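Local coordinates for protein homoprotocatechuate 2,3-dioxygenase (Brevibacterium fuscum, PDB 4Z6M) that catalyses, as an iron(II)-dependent extradiol dioxygenase, the ring-opening of homoprotocatechuate by molecular oxygen, at residues 338-343 with 349-354. The protein carries 1 engineered substitution. Sequence-based numbering, arbitrary orientation. Where two conformers were deposited one is given.
Sequences GFSFTR and GSYHGQ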
ATOM      1  N   GLY A 338      19.357 -17.946  28.145  1.00 13.70           N
ATOM      2  CA  GLY A 338      19.483 -16.779  27.283  1.00 13.45           C
ATOM      3  C   GLY A 338      18.924 -15.504  27.892  1.00 13.25           C
ATOM      4  O   GLY A 338      18.310 -15.505  28.960  1.00 13.42           O
ATOM      5  N   PHE A 339      19.148 -14.409  27.179  1.00 10.43           N
ATOM      6  CA  PHE A 339      18.695 -13.097  27.600  1.00  9.40           C
ATOM      7  C   PHE A 339      18.488 -12.232  26.376  1.00  7.77           C
ATOM      8  O   PHE A 339      19.297 -12.247  25.448  1.00  8.15           O
ATOM      9  CB  PHE A 339      19.740 -12.447  28.507  1.00  9.43           C
ATOM     10  CG  PHE A 339      19.382 -11.064  28.937  1.00  9.27           C
ATOM     11  CD1 PHE A 339      18.462 -10.850  29.952  1.00  9.09           C
ATOM     12  CD2 PHE A 339      19.978  -9.971  28.331  1.00 10.62           C
ATOM     13  CE1 PHE A 339      18.140  -9.553  30.334  1.00 10.82           C
ATOM     14  CE2 PHE A 339      19.653  -8.679  28.709  1.00 11.18           C
ATOM     15  CZ  PHE A 339      18.734  -8.481  29.710  1.00 11.15           C
ATOM     16  N   SER A 340      17.424 -11.438  26.388  0.50  7.81           N
ATOM     17  CA  SER A 340      17.317 -10.302  25.478  0.50  7.93           C
ATOM     18  C   SER A 340      16.669  -9.103  26.139  0.50  8.00           C
ATOM     19  O   SER A 340      15.973  -9.234  27.152  0.50  8.33           O
ATOM     20  CB  SER A 340      16.566 -10.681  24.189  0.50  8.03           C
ATOM     21  OG  SER A 340      15.169 -10.799  24.389  0.50  8.90           O
ATOM     22  N   PHE A 341      16.899  -7.930  25.556  1.00  7.42           N
ATOM     23  CA  PHE A 341      16.363  -6.677  26.081  1.00  7.48           C
ATOM     24  C   PHE A 341      15.600  -5.914  25.014  1.00  7.51           C
ATOM     25  O   PHE A 341      15.847  -6.072  23.818  1.00  7.90           O
ATOM     26  CB  PHE A 341      17.463  -5.800  26.697  1.00  7.40           C
ATOM     27  CG  PHE A 341      18.533  -5.355  25.725  1.00  7.57           C
ATOM     28  CD1 PHE A 341      18.314  -4.296  24.878  1.00  7.86           C
ATOM     29  CD2 PHE A 341      19.744  -6.003  25.666  1.00  8.55           C
ATOM     30  CE1 PHE A 341      19.274  -3.892  23.967  1.00  8.96           C
ATOM     31  CE2 PHE A 341      20.707  -5.607  24.768  1.00  9.61           C
ATOM     32  CZ  PHE A 341      20.486  -4.539  23.932  1.00  9.57           C
ATOM     33  N   THR A 342      14.712  -5.042  25.477  1.00  7.27           N
ATOM     34  CA  THR A 342      14.063  -4.055  24.610  1.00  7.27           C
ATOM     35  C   THR A 342      14.848  -2.744  24.618  1.00  7.61           C
ATOM     36  O   THR A 342      15.147  -2.183  23.578  1.00  8.05           O
ATOM     37  CB  THR A 342      12.608  -3.814  25.021  1.00  8.05           C
ATOM     38  OG1 THR A 342      11.864  -5.044  24.935  1.00  8.12           O
ATOM     39  CG2 THR A 342      11.957  -2.782  24.102  1.00  8.24           C
ATOM     40  N   ARG A 343      15.216  -2.303  25.818  1.00  7.89           N
ATOM     41  CA  ARG A 343      16.052  -1.134  25.995  1.00  8.02           C
ATOM     42  C   ARG A 343      17.284  -1.554  26.773  1.00  8.33           C
ATOM     43  O   ARG A 343      17.174  -2.158  27.843  1.00  9.66           O
ATOM     44  CB  ARG A 343      15.303  -0.057  26.771  1.00  8.17           C
ATOM     45  CG  ARG A 343      14.114   0.536  26.041  1.00  9.05           C
ATOM     46  CD  ARG A 343      13.131   1.230  26.975  1.00  9.22           C
ATOM     47  NE  ARG A 343      12.474   0.298  27.872  1.00  9.47           N
ATOM     48  CZ  ARG A 343      11.383  -0.406  27.597  1.00  9.05           C
ATOM     49  NH1 ARG A 343      10.764  -0.267  26.422  1.00  9.21           N
ATOM     50  NH2 ARG A 343      10.918  -1.282  28.499  1.00 10.19           N
ATOM     51  N   GLY A 349      10.820  -5.012  30.095  1.00 11.80           N
ATOM     52  CA  GLY A 349      10.910  -5.416  28.691  1.00 11.90           C
ATOM     53  C   GLY A 349      12.075  -6.328  28.327  1.00 10.14           C
ATOM     54  O   GLY A 349      12.399  -6.490  27.156  1.00  9.86           O
ATOM     55  N   SER A 350      12.705  -6.926  29.330  1.00  8.89           N
ATOM     56  CA  SER A 350      13.749  -7.910  29.089  1.00  9.38           C
ATOM     57  C   SER A 350      13.206  -9.305  29.334  1.00  9.65           C
ATOM     58  O   SER A 350      12.165  -9.487  30.001  1.00 10.43           O
ATOM     59  CB  SER A 350      14.976  -7.644  29.973  1.00 10.49           C
ATOM     60  OG  SER A 350      14.719  -7.943  31.324  1.00 13.87           O
ATOM     61  N   TYR A 351      13.929 -10.277  28.802  1.00  9.66           N
ATOM     62  CA  TYR A 351      13.492 -11.676  28.750  1.00 10.03           C
ATOM     63  C   TYR A 351      14.642 -12.538  29.222  1.00 10.19           C
ATOM     64  O   TYR A 351      15.738 -12.435  28.700  1.00 10.81           O
ATOM     65  CB  TYR A 351      13.046 -12.057  27.311  1.00 10.13           C
ATOM     66  CG  TYR A 351      11.983 -11.124  26.785  1.00 10.58           C
ATOM     67  CD1 TYR A 351      10.676 -11.181  27.277  1.00 10.37           C
ATOM     68  CD2 TYR A 351      12.287 -10.147  25.864  1.00 10.69           C
ATOM     69  CE1 TYR A 351       9.708 -10.313  26.833  1.00 13.51           C
ATOM     70  CE2 TYR A 351      11.333  -9.256  25.425  1.00 12.24           C
ATOM     71  CZ  TYR A 351      10.048  -9.342  25.904  1.00 12.79           C
ATOM     72  OH  TYR A 351       9.093  -8.457  25.460  1.00 16.30           O
ATOM     73  N   HIS A 352      14.383 -13.367  30.226  1.00 12.07           N
ATOM     74  CA  HIS A 352      15.365 -14.272  30.798  1.00 12.71           C
ATOM     75  C   HIS A 352      14.934 -15.712  30.591  1.00 12.69           C
ATOM     76  O   HIS A 352      13.902 -16.128  31.119  1.00 13.97           O
ATOM     77  CB  HIS A 352      15.450 -14.053  32.308  1.00 14.71           C
ATOM     78  CG  HIS A 352      15.889 -12.690  32.698  1.00 18.27           C
ATOM     79  ND1 HIS A 352      17.203 -12.393  32.974  1.00 21.73           N
ATOM     80  CD2 HIS A 352      15.190 -11.546  32.882  1.00 22.24           C
ATOM     81  CE1 HIS A 352      17.302 -11.117  33.300  1.00 20.92           C
ATOM     82  NE2 HIS A 352      16.093 -10.580  33.249  1.00 24.40           N
ATOM     83  N   GLY A 353      15.738 -16.473  29.858  1.00 12.47           N
ATOM     84  CA  GLY A 353      15.475 -17.895  29.688  1.00 14.69           C
ATOM     85  C   GLY A 353      14.226 -18.204  28.877  1.00 15.63           C
ATOM     86  O   GLY A 353      13.676 -19.289  28.973  1.00 17.65           O
ATOM     87  N   GLN A 354      13.793 -17.245  28.061  0.50 14.15           N
ATOM     88  CA  GLN A 354      12.609 -17.414  27.241  0.50 14.14           C
ATOM     89  C   GLN A 354      12.683 -16.465  26.067  0.50 13.35           C
ATOM     90  O   GLN A 354      13.566 -15.609  26.013  0.50 14.11           O
ATOM     91  CB  GLN A 354      11.343 -17.183  28.063  0.50 16.55           C
ATOM     92  CG  GLN A 354      11.253 -15.858  28.791  0.50 18.37           C
ATOM     93  CD  GLN A 354      10.096 -15.838  29.786  0.50 22.98           C
ATOM     94  OE1 GLN A 354       9.129 -16.592  29.659  0.50 28.14           O
ATOM     95  NE2 GLN A 354      10.191 -14.976  30.776  0.50 28.00           N
TER
HETATM   96  O   HOH W   1      14.555 -13.520  24.436  1.00 11.22           O
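Ser-340 and Tyr-351 form the hydrogen-bonded pair of a short antiparallel beta hairpin near the C-terminus: Tyr-351 N donates to Ser-340 O (2.8 Å), and Ser-340 N returns a bond to Tyr-351 O (3.0 Å). Toward the turn, Thr-342 OG1 donates to Gly-349 O over 2.7 Å, lying in the carbonyl plane on a lone pair; chi1 of -60° sets this hydroxyl beside its own backbone N. At the other end Gly-353 N reaches Gly-338 O from above the carbonyl plane. In the conformers described, a water accepts from Ser-340 OG and donates to Gln-354 O, adding a water-mediated link between the two segments beyond the end of the strand pairing. The hairpin stands at the periphery of the chain, remote from its centre, and a second subunit meets its turn end, where Arg-343 NH1 makes a salt bridge to Asp-239 of that subunit while its NE holds Asp-346 of the turn. On one face, Phe-339 and His-352 run side by side, their rings inclined at 57°, with CD1 of Phe-339 over the imidazole near its rim. NE2 of His-352 is hydrogen-bonded to Glu-347 OE2, which helps fix the imidazole's rotation. On the other face Ser-340 OG, in one of its two conformers, meets the edge of the Tyr-351 ring, 3.3 Å from CD2.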